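Activator of (r)-2-hydroxyglutaryl-coa dehydratase (Acidaminococcus fermentans, PDB 1HUX) hydrolyses ATP very slowly and uses it to drive electron transfer that activates 2-hydroxyglutaryl-CoA dehydratase in glutamate fermentation, as a homodimer sharing one [4Fe-4S] cluster. Local coordinates at residues A90-I103 against G207-A219. Residues are numbered along the deposited sequence; the frame is centred on the assembly and turned at random.
With ADP (adenosine-5'-diphosphate), chain D.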
ATOM      1  N   ALA A  90       4.871 -17.069  23.945  1.00 13.21           N
ATOM      2  CA  ALA A  90       3.847 -17.963  23.434  1.00 13.21           C
ATOM      3  C   ALA A  90       3.951 -19.275  24.200  1.00 13.21           C
ATOM      4  O   ALA A  90       2.945 -19.802  24.708  1.00 13.21           O
ATOM      5  CB  ALA A  90       4.062 -18.190  21.947  1.00 19.06           C
ATOM      6  N   SER A  91       5.193 -19.761  24.308  1.00 15.32           N
ATOM      7  CA  SER A  91       5.487 -21.024  24.980  1.00 15.32           C
ATOM      8  C   SER A  91       5.050 -21.045  26.419  1.00 15.32           C
ATOM      9  O   SER A  91       4.644 -22.088  26.930  1.00 15.32           O
ATOM     10  CB  SER A  91       6.967 -21.342  24.893  1.00 35.60           C
ATOM     11  OG  SER A  91       7.308 -21.674  23.558  1.00 35.60           O
ATOM     12  N   PHE A  92       5.115 -19.889  27.067  1.00 21.26           N
ATOM     13  CA  PHE A  92       4.701 -19.778  28.459  1.00 21.26           C
ATOM     14  C   PHE A  92       3.181 -19.896  28.554  1.00 21.26           C
ATOM     15  O   PHE A  92       2.653 -20.458  29.508  1.00 21.26           O
ATOM     16  CB  PHE A  92       5.156 -18.427  29.032  1.00 27.07           C
ATOM     17  CG  PHE A  92       4.789 -18.225  30.482  1.00 27.07           C
ATOM     18  CD1 PHE A  92       5.659 -18.617  31.502  1.00 27.07           C
ATOM     19  CD2 PHE A  92       3.549 -17.687  30.830  1.00 27.07           C
ATOM     20  CE1 PHE A  92       5.296 -18.481  32.852  1.00 27.07           C
ATOM     21  CE2 PHE A  92       3.173 -17.547  32.171  1.00 27.07           C
ATOM     22  CZ  PHE A  92       4.050 -17.947  33.186  1.00 27.07           C
ATOM     23  N   ILE A  93       2.481 -19.373  27.552  1.00 21.87           N
ATOM     24  CA  ILE A  93       1.020 -19.414  27.559  1.00 21.87           C
ATOM     25  C   ILE A  93       0.475 -20.723  26.966  1.00 21.87           C
ATOM     26  O   ILE A  93      -0.477 -21.322  27.488  1.00 21.87           O
ATOM     27  CB  ILE A  93       0.425 -18.235  26.743  1.00 11.86           C
ATOM     28  CG1 ILE A  93       1.134 -16.931  27.089  1.00 11.86           C
ATOM     29  CG2 ILE A  93      -1.051 -18.099  27.031  1.00 11.86           C
ATOM     30  CD1 ILE A  93       0.710 -15.791  26.192  1.00 11.86           C
ATOM     31  N   TRP A  94       1.071 -21.148  25.856  1.00 27.81           N
ATOM     32  CA  TRP A  94       0.648 -22.374  25.191  1.00 27.81           C
ATOM     33  C   TRP A  94       1.877 -23.236  24.972  1.00 27.81           C
ATOM     34  O   TRP A  94       2.689 -22.965  24.082  1.00 27.81           O
ATOM     35  CB  TRP A  94       0.013 -22.045  23.842  1.00 10.23           C
ATOM     36  CG  TRP A  94      -1.161 -21.109  23.904  1.00 10.23           C
ATOM     37  CD1 TRP A  94      -2.440 -21.414  24.298  1.00 10.23           C
ATOM     38  CD2 TRP A  94      -1.172 -19.725  23.531  1.00 10.23           C
ATOM     39  NE1 TRP A  94      -3.247 -20.300  24.185  1.00 10.23           N
ATOM     40  CE2 TRP A  94      -2.496 -19.251  23.717  1.00 10.23           C
ATOM     41  CE3 TRP A  94      -0.194 -18.838  23.056  1.00 10.23           C
ATOM     42  CZ2 TRP A  94      -2.869 -17.930  23.444  1.00 10.23           C
ATOM     43  CZ3 TRP A  94      -0.563 -17.518  22.782  1.00 10.23           C
ATOM     44  CH2 TRP A  94      -1.893 -17.081  22.979  1.00 10.23           C
ATOM     45  N   PRO A  95       2.026 -24.287  25.789  1.00 20.55           N
ATOM     46  CA  PRO A  95       3.160 -25.220  25.717  1.00 20.55           C
ATOM     47  C   PRO A  95       3.390 -25.859  24.346  1.00 20.55           C
ATOM     48  O   PRO A  95       4.529 -26.052  23.929  1.00 20.55           O
ATOM     49  CB  PRO A  95       2.816 -26.259  26.776  1.00 16.88           C
ATOM     50  CG  PRO A  95       1.976 -25.471  27.767  1.00 16.88           C
ATOM     51  CD  PRO A  95       1.101 -24.652  26.877  1.00 16.88           C
ATOM     52  N   ASN A  96       2.310 -26.157  23.638  1.00 28.85           N
ATOM     53  CA  ASN A  96       2.418 -26.807  22.336  1.00 28.85           C
ATOM     54  C   ASN A  96       2.467 -25.905  21.114  1.00 28.85           C
ATOM     55  O   ASN A  96       2.253 -26.362  19.988  1.00 28.85           O
ATOM     56  CB  ASN A  96       1.279 -27.803  22.183  1.00 21.04           C
ATOM     57  CG  ASN A  96       1.245 -28.800  23.318  1.00 21.04           C
ATOM     58  OD1 ASN A  96       2.285 -29.345  23.695  1.00 21.04           O
ATOM     59  ND2 ASN A  96       0.057 -29.050  23.869  1.00 21.04           N
ATOM     60  N   VAL A  97       2.749 -24.626  21.321  1.00 27.36           N
ATOM     61  CA  VAL A  97       2.827 -23.718  20.191  1.00 27.36           C
ATOM     62  C   VAL A  97       3.939 -24.190  19.287  1.00 27.36           C
ATOM     63  O   VAL A  97       4.895 -24.815  19.739  1.00 27.36           O
ATOM     64  CB  VAL A  97       3.167 -22.266  20.612  1.00 27.19           C
ATOM     65  CG1 VAL A  97       2.024 -21.679  21.377  1.00 27.19           C
ATOM     66  CG2 VAL A  97       4.446 -22.235  21.449  1.00 27.19           C
ATOM     67  N   HIS A  98       3.805 -23.885  18.005  1.00 15.32           N
ATOM     68  CA  HIS A  98       4.819 -24.236  17.019  1.00 15.32           C
ATOM     69  C   HIS A  98       4.769 -23.165  15.957  1.00 15.32           C
ATOM     70  O   HIS A  98       5.727 -22.947  15.213  1.00 15.32           O
ATOM     71  CB  HIS A  98       4.533 -25.609  16.430  1.00 25.36           C
ATOM     72  CG  HIS A  98       4.946 -26.741  17.323  1.00 25.36           C
ATOM     73  ND1 HIS A  98       6.266 -26.997  17.644  1.00 25.36           N
ATOM     74  CD2 HIS A  98       4.214 -27.688  17.962  1.00 25.36           C
ATOM     75  CE1 HIS A  98       6.326 -28.053  18.436  1.00 25.36           C
ATOM     76  NE2 HIS A  98       5.094 -28.492  18.644  1.00 25.36           N
ATOM     77  N   THR A  99       3.633 -22.478  15.930  1.00 19.25           N
ATOM     78  CA  THR A  99       3.406 -21.401  14.981  1.00 19.25           C
ATOM     79  C   THR A  99       2.718 -20.238  15.686  1.00 19.25           C
ATOM     80  O   THR A  99       1.660 -20.398  16.318  1.00 19.25           O
ATOM     81  CB  THR A  99       2.532 -21.877  13.769  1.00 20.96           C
ATOM     82  OG1 THR A  99       3.253 -22.861  13.007  1.00 20.96           O
ATOM     83  CG2 THR A  99       2.199 -20.702  12.862  1.00 20.96           C
ATOM     84  N   VAL A 100       3.334 -19.065  15.569  1.00 11.99           N
ATOM     85  CA  VAL A 100       2.818 -17.853  16.195  1.00 11.99           C
ATOM     86  C   VAL A 100       2.542 -16.763  15.171  1.00 11.99           C
ATOM     87  O   VAL A 100       3.444 -16.304  14.463  1.00 11.99           O
ATOM     88  CB  VAL A 100       3.822 -17.270  17.253  1.00 15.38           C
ATOM     89  CG1 VAL A 100       3.282 -15.973  17.806  1.00 15.38           C
ATOM     90  CG2 VAL A 100       4.040 -18.251  18.411  1.00 15.38           C
ATOM     91  N   ILE A 101       1.288 -16.349  15.094  1.00 12.09           N
ATOM     92  CA  ILE A 101       0.917 -15.278  14.184  1.00 12.09           C
ATOM     93  C   ILE A 101       0.801 -13.995  15.003  1.00 12.09           C
ATOM     94  O   ILE A 101      -0.095 -13.885  15.839  1.00 12.09           O
ATOM     95  CB  ILE A 101      -0.434 -15.560  13.521  1.00 15.49           C
ATOM     96  CG1 ILE A 101      -0.346 -16.859  12.731  1.00 15.49           C
ATOM     97  CG2 ILE A 101      -0.806 -14.413  12.598  1.00 15.49           C
ATOM     98  CD1 ILE A 101      -1.650 -17.262  12.094  1.00 15.49           C
ATOM     99  N   ASP A 102       1.702 -13.041  14.770  1.00 10.23           N
ATOM    100  CA  ASP A 102       1.692 -11.778  15.512  1.00 10.23           C
ATOM    101  C   ASP A 102       1.384 -10.565  14.659  1.00 10.23           C
ATOM    102  O   ASP A 102       2.230 -10.115  13.871  1.00 10.23           O
ATOM    103  CB  ASP A 102       3.044 -11.549  16.207  1.00 29.55           C
ATOM    104  CG  ASP A 102       3.166 -10.152  16.818  1.00 29.55           C
ATOM    105  OD1 ASP A 102       4.097  -9.409  16.427  1.00 29.55           O
ATOM    106  OD2 ASP A 102       2.327  -9.807  17.686  1.00 29.55           O
ATOM    107  N   ILE A 103       0.181 -10.022  14.823  1.00 21.58           N
ATOM    108  CA  ILE A 103      -0.213  -8.846  14.053  1.00 21.58           C
ATOM    109  C   ILE A 103      -0.225  -7.635  14.965  1.00 21.58           C
ATOM    110  O   ILE A 103      -0.951  -7.605  15.965  1.00 21.58           O
ATOM    111  CB  ILE A 103      -1.647  -8.984  13.426  1.00 10.49           C
ATOM    112  CG1 ILE A 103      -1.743 -10.244  12.560  1.00 10.49           C
ATOM    113  CG2 ILE A 103      -1.947  -7.765  12.550  1.00 10.49           C
ATOM    114  CD1 ILE A 103      -3.135 -10.487  11.977  1.00 10.49           C
ATOM    115  N   GLY A 207       4.766 -22.165   6.982  1.00 13.83           N
ATOM    116  CA  GLY A 207       4.070 -23.403   7.224  1.00 13.83           C
ATOM    117  C   GLY A 207       3.328 -23.399   8.532  1.00 13.83           C
ATOM    118  O   GLY A 207       3.921 -23.181   9.583  1.00 13.83           O
ATOM    119  N   ILE A 208       2.026 -23.644   8.465  1.00 11.52           N
ATOM    120  CA  ILE A 208       1.221 -23.679   9.666  1.00 11.52           C
ATOM    121  C   ILE A 208       1.380 -24.977  10.404  1.00 11.52           C
ATOM    122  O   ILE A 208       0.846 -26.013   9.984  1.00 11.52           O
ATOM    123  CB  ILE A 208      -0.270 -23.518   9.377  1.00 11.05           C
ATOM    124  CG1 ILE A 208      -0.556 -22.075   8.993  1.00 11.05           C
ATOM    125  CG2 ILE A 208      -1.093 -23.926  10.587  1.00 11.05           C
ATOM    126  CD1 ILE A 208      -0.597 -21.861   7.497  1.00 11.05           C
ATOM    127  N   VAL A 209       2.101 -24.944  11.509  1.00 25.10           N
ATOM    128  CA  VAL A 209       2.242 -26.147  12.280  1.00 25.10           C
ATOM    129  C   VAL A 209       1.164 -26.176  13.342  1.00 25.10           C
ATOM    130  O   VAL A 209       0.488 -25.194  13.610  1.00 25.10           O
ATOM    131  CB  VAL A 209       3.612 -26.228  12.981  1.00 10.23           C
ATOM    132  CG1 VAL A 209       3.687 -27.516  13.830  1.00 10.23           C
ATOM    133  CG2 VAL A 209       4.696 -26.216  11.924  1.00 10.23           C
ATOM    134  N   LYS A 210       1.049 -27.338  13.943  1.00 47.41           N
ATOM    135  CA  LYS A 210       0.127 -27.604  14.995  1.00 47.41           C
ATOM    136  C   LYS A 210       0.214 -26.624  16.128  1.00 47.41           C
ATOM    137  O   LYS A 210       1.277 -26.189  16.515  1.00 47.41           O
ATOM    138  CB  LYS A 210       0.388 -29.003  15.496  1.00 54.44           C
ATOM    139  CG  LYS A 210      -0.872 -29.791  15.399  1.00 54.44           C
ATOM    140  CD  LYS A 210      -0.708 -31.297  15.526  1.00 54.44           C
ATOM    141  CE  LYS A 210      -2.132 -31.821  15.385  1.00 54.44           C
ATOM    142  NZ  LYS A 210      -2.213 -33.316  15.470  1.00 54.44           N
ATOM    143  N   ASP A 211      -0.959 -26.297  16.658  1.00 16.68           N
ATOM    144  CA  ASP A 211      -1.114 -25.346  17.755  1.00 16.68           C
ATOM    145  C   ASP A 211      -0.631 -23.964  17.375  1.00 16.68           C
ATOM    146  O   ASP A 211       0.436 -23.489  17.755  1.00 16.68           O
ATOM    147  CB  ASP A 211      -0.443 -25.884  19.011  1.00 41.30           C
ATOM    148  CG  ASP A 211      -1.437 -26.478  19.970  1.00 41.30           C
ATOM    149  OD1 ASP A 211      -2.282 -25.693  20.450  1.00 41.30           O
ATOM    150  OD2 ASP A 211      -1.430 -27.703  20.202  1.00 41.30           O
ATOM    151  N   VAL A 212      -1.454 -23.326  16.537  1.00 18.26           N
ATOM    152  CA  VAL A 212      -1.237 -21.996  16.041  1.00 18.26           C
ATOM    153  C   VAL A 212      -1.823 -21.019  17.046  1.00 18.26           C
ATOM    154  O   VAL A 212      -2.929 -21.227  17.537  1.00 18.26           O
ATOM    155  CB  VAL A 212      -1.948 -21.795  14.673  1.00 21.43           C
ATOM    156  CG1 VAL A 212      -1.564 -20.407  14.091  1.00 21.43           C
ATOM    157  CG2 VAL A 212      -1.557 -22.869  13.717  1.00 21.43           C
ATOM    158  N   VAL A 213      -1.086 -19.968  17.365  1.00 14.24           N
ATOM    159  CA  VAL A 213      -1.604 -18.960  18.299  1.00 14.24           C
ATOM    160  C   VAL A 213      -1.451 -17.569  17.711  1.00 14.24           C
ATOM    161  O   VAL A 213      -0.456 -17.267  17.031  1.00 14.24           O
ATOM    162  CB  VAL A 213      -0.870 -18.984  19.648  1.00 11.63           C
ATOM    163  CG1 VAL A 213      -1.078 -20.327  20.306  1.00 11.63           C
ATOM    164  CG2 VAL A 213       0.600 -18.720  19.423  1.00 11.63           C
ATOM    165  N   MET A 214      -2.456 -16.733  17.943  1.00 17.14           N
ATOM    166  CA  MET A 214      -2.415 -15.375  17.439  1.00 17.14           C
ATOM    167  C   MET A 214      -2.020 -14.438  18.585  1.00 17.14           C
ATOM    168  O   MET A 214      -2.543 -14.511  19.706  1.00 17.14           O
ATOM    169  CB  MET A 214      -3.771 -15.003  16.847  1.00 21.74           C
ATOM    170  CG  MET A 214      -3.805 -13.615  16.282  1.00 21.74           C
ATOM    171  SD  MET A 214      -5.371 -13.273  15.526  1.00 21.74           S
ATOM    172  CE  MET A 214      -4.802 -12.188  14.144  1.00 21.74           C
ATOM    173  N   THR A 215      -1.069 -13.572  18.271  1.00 22.42           N
ATOM    174  CA  THR A 215      -0.502 -12.617  19.203  1.00 22.42           C
ATOM    175  C   THR A 215      -0.525 -11.197  18.661  1.00 22.42           C
ATOM    176  O   THR A 215      -0.577 -10.983  17.448  1.00 22.42           O
ATOM    177  CB  THR A 215       0.933 -13.026  19.508  1.00 20.26           C
ATOM    178  OG1 THR A 215       0.901 -14.043  20.505  1.00 20.26           O
ATOM    179  CG2 THR A 215       1.752 -11.867  19.971  1.00 20.26           C
ATOM    180  N   GLY A 216      -0.482 -10.223  19.559  1.00 18.35           N
ATOM    181  CA  GLY A 216      -0.508  -8.836  19.134  1.00 18.35           C
ATOM    182  C   GLY A 216      -1.822  -8.186  19.511  1.00 18.35           C
ATOM    183  O   GLY A 216      -2.751  -8.856  19.975  1.00 18.35           O
ATOM    184  N   GLY A 217      -1.915  -6.878  19.320  1.00 28.42           N
ATOM    185  CA  GLY A 217      -3.143  -6.207  19.686  1.00 28.42           C
ATOM    186  C   GLY A 217      -4.294  -6.648  18.819  1.00 28.42           C
ATOM    187  O   GLY A 217      -5.390  -6.915  19.323  1.00 28.42           O
ATOM    188  N   VAL A 218      -4.052  -6.732  17.514  1.00 11.01           N
ATOM    189  CA  VAL A 218      -5.101  -7.144  16.594  1.00 11.01           C
ATOM    190  C   VAL A 218      -5.649  -8.521  16.981  1.00 11.01           C
ATOM    191  O   VAL A 218      -6.742  -8.911  16.569  1.00 11.01           O
ATOM    192  CB  VAL A 218      -4.577  -7.180  15.152  1.00 10.23           C
ATOM    193  CG1 VAL A 218      -5.709  -7.489  14.200  1.00 10.23           C
ATOM    194  CG2 VAL A 218      -3.940  -5.842  14.808  1.00 10.23           C
ATOM    195  N   ALA A 219      -4.886  -9.247  17.792  1.00 33.21           N
ATOM    196  CA  ALA A 219      -5.295 -10.572  18.215  1.00 33.21           C
ATOM    197  C   ALA A 219      -6.704 -10.534  18.794  1.00 33.21           C
ATOM    198  O   ALA A 219      -7.498 -11.457  18.593  1.00 33.21           O
ATOM    199  CB  ALA A 219      -4.317 -11.115  19.239  1.00 13.96           C
TER
HETATM  200  PB  ADP D 506       3.243  -2.601  18.281  1.00 47.40           P
HETATM  201  O1B ADP D 506       3.582  -3.826  17.478  1.00 52.98           O
HETATM  202  O2B ADP D 506       3.743  -2.628  19.757  1.00 51.19           O
HETATM  203  O3B ADP D 506       3.564  -1.295  17.577  1.00 40.91           O
HETATM  204  PA  ADP D 506       0.756  -3.603  19.159  1.00 30.62           P
HETATM  205  O1A ADP D 506       0.554  -3.199  20.595  1.00 43.37           O
HETATM  206  O2A ADP D 506       1.081  -5.001  18.873  1.00 13.33           O
HETATM  207  O3A ADP D 506       1.783  -2.590  18.480  1.00 17.84           O
HETATM  208  O5' ADP D 506      -0.480  -3.117  18.338  1.00 42.87           O
HETATM  209  C5' ADP D 506      -1.658  -3.689  18.556  1.00 44.56           C
HETATM  210  C4' ADP D 506      -2.654  -3.419  17.492  1.00 50.86           C
HETATM  211  O4' ADP D 506      -3.952  -3.925  17.926  1.00 56.51           O
HETATM  212  C3' ADP D 506      -2.926  -1.897  17.000  1.00 26.09           C
HETATM  213  O3' ADP D 506      -3.239  -1.842  15.586  1.00 39.80           O
HETATM  214  C2' ADP D 506      -4.065  -1.557  17.941  1.00 31.00           C
HETATM  215  O2' ADP D 506      -4.990  -0.493  17.543  1.00 45.67           O
HETATM  216  C1' ADP D 506      -4.806  -2.887  18.000  1.00 32.96           C
HETATM  217  N9  ADP D 506      -5.839  -3.030  19.051  1.00 40.19           N
HETATM  218  C8  ADP D 506      -5.677  -2.701  20.334  1.00 25.16           C
HETATM  219  N7  ADP D 506      -6.709  -2.928  21.031  1.00 23.78           N
HETATM  220  C5  ADP D 506      -7.635  -3.445  20.133  1.00 28.86           C
HETATM  221  C6  ADP D 506      -8.983  -3.928  20.248  1.00 29.58           C
HETATM  222  N6  ADP D 506      -9.668  -3.931  21.427  1.00 20.76           N
HETATM  223  N1  ADP D 506      -9.594  -4.394  19.120  1.00 26.59           N
HETATM  224  C2  ADP D 506      -8.927  -4.384  17.956  1.00 34.60           C
HETATM  225  N3  ADP D 506      -7.664  -3.959  17.752  1.00 20.60           N
HETATM  226  C4  ADP D 506      -7.077  -3.501  18.889  1.00 36.76           C
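V213 packs against one face of the indole of W94, its CG1 over the six-membered ring, 3.5 Å from the centroid, in a CH-pi contact; I93 CG2 covers the opposite face. The same methyl meets V97 CG1, while V213 CG2 turns to V100 CG2 and, more loosely, A90 CB, so that one valine joins the end of helix 82-93 and the turn after it to the sheet. Strands 99-104 and 212-215 run parallel, their short segments 20° apart. V213 and I101 each use both their N-H and their C=O towards the facing strand: V213 N donates to T99 O (3.0 Å), I101 N to V213 O (2.8 Å) and T215 N to I101 O; I103 N then closes on T215 O. On the other face, I101 CD1 meets V212 CG1, and M214 reaches I103 through its terminal methyl. T99 OG1, placed beside its own backbone N (chi1 -65°), accepts V209 N at 2.8 Å and ties the approach to strand 212-215 to the start of strand 99-104. D102 OD1 forms a salt bridge with K109. Beyond the strand, V218 CG2 packs on I103 CG2 (3.6 Å). In this actin-fold ATPase, the parallel bonds and apolar side chains thus fix how the two strands lie together, and 212-215 leads on through G216 into G217 and V218 of the ADP pocket.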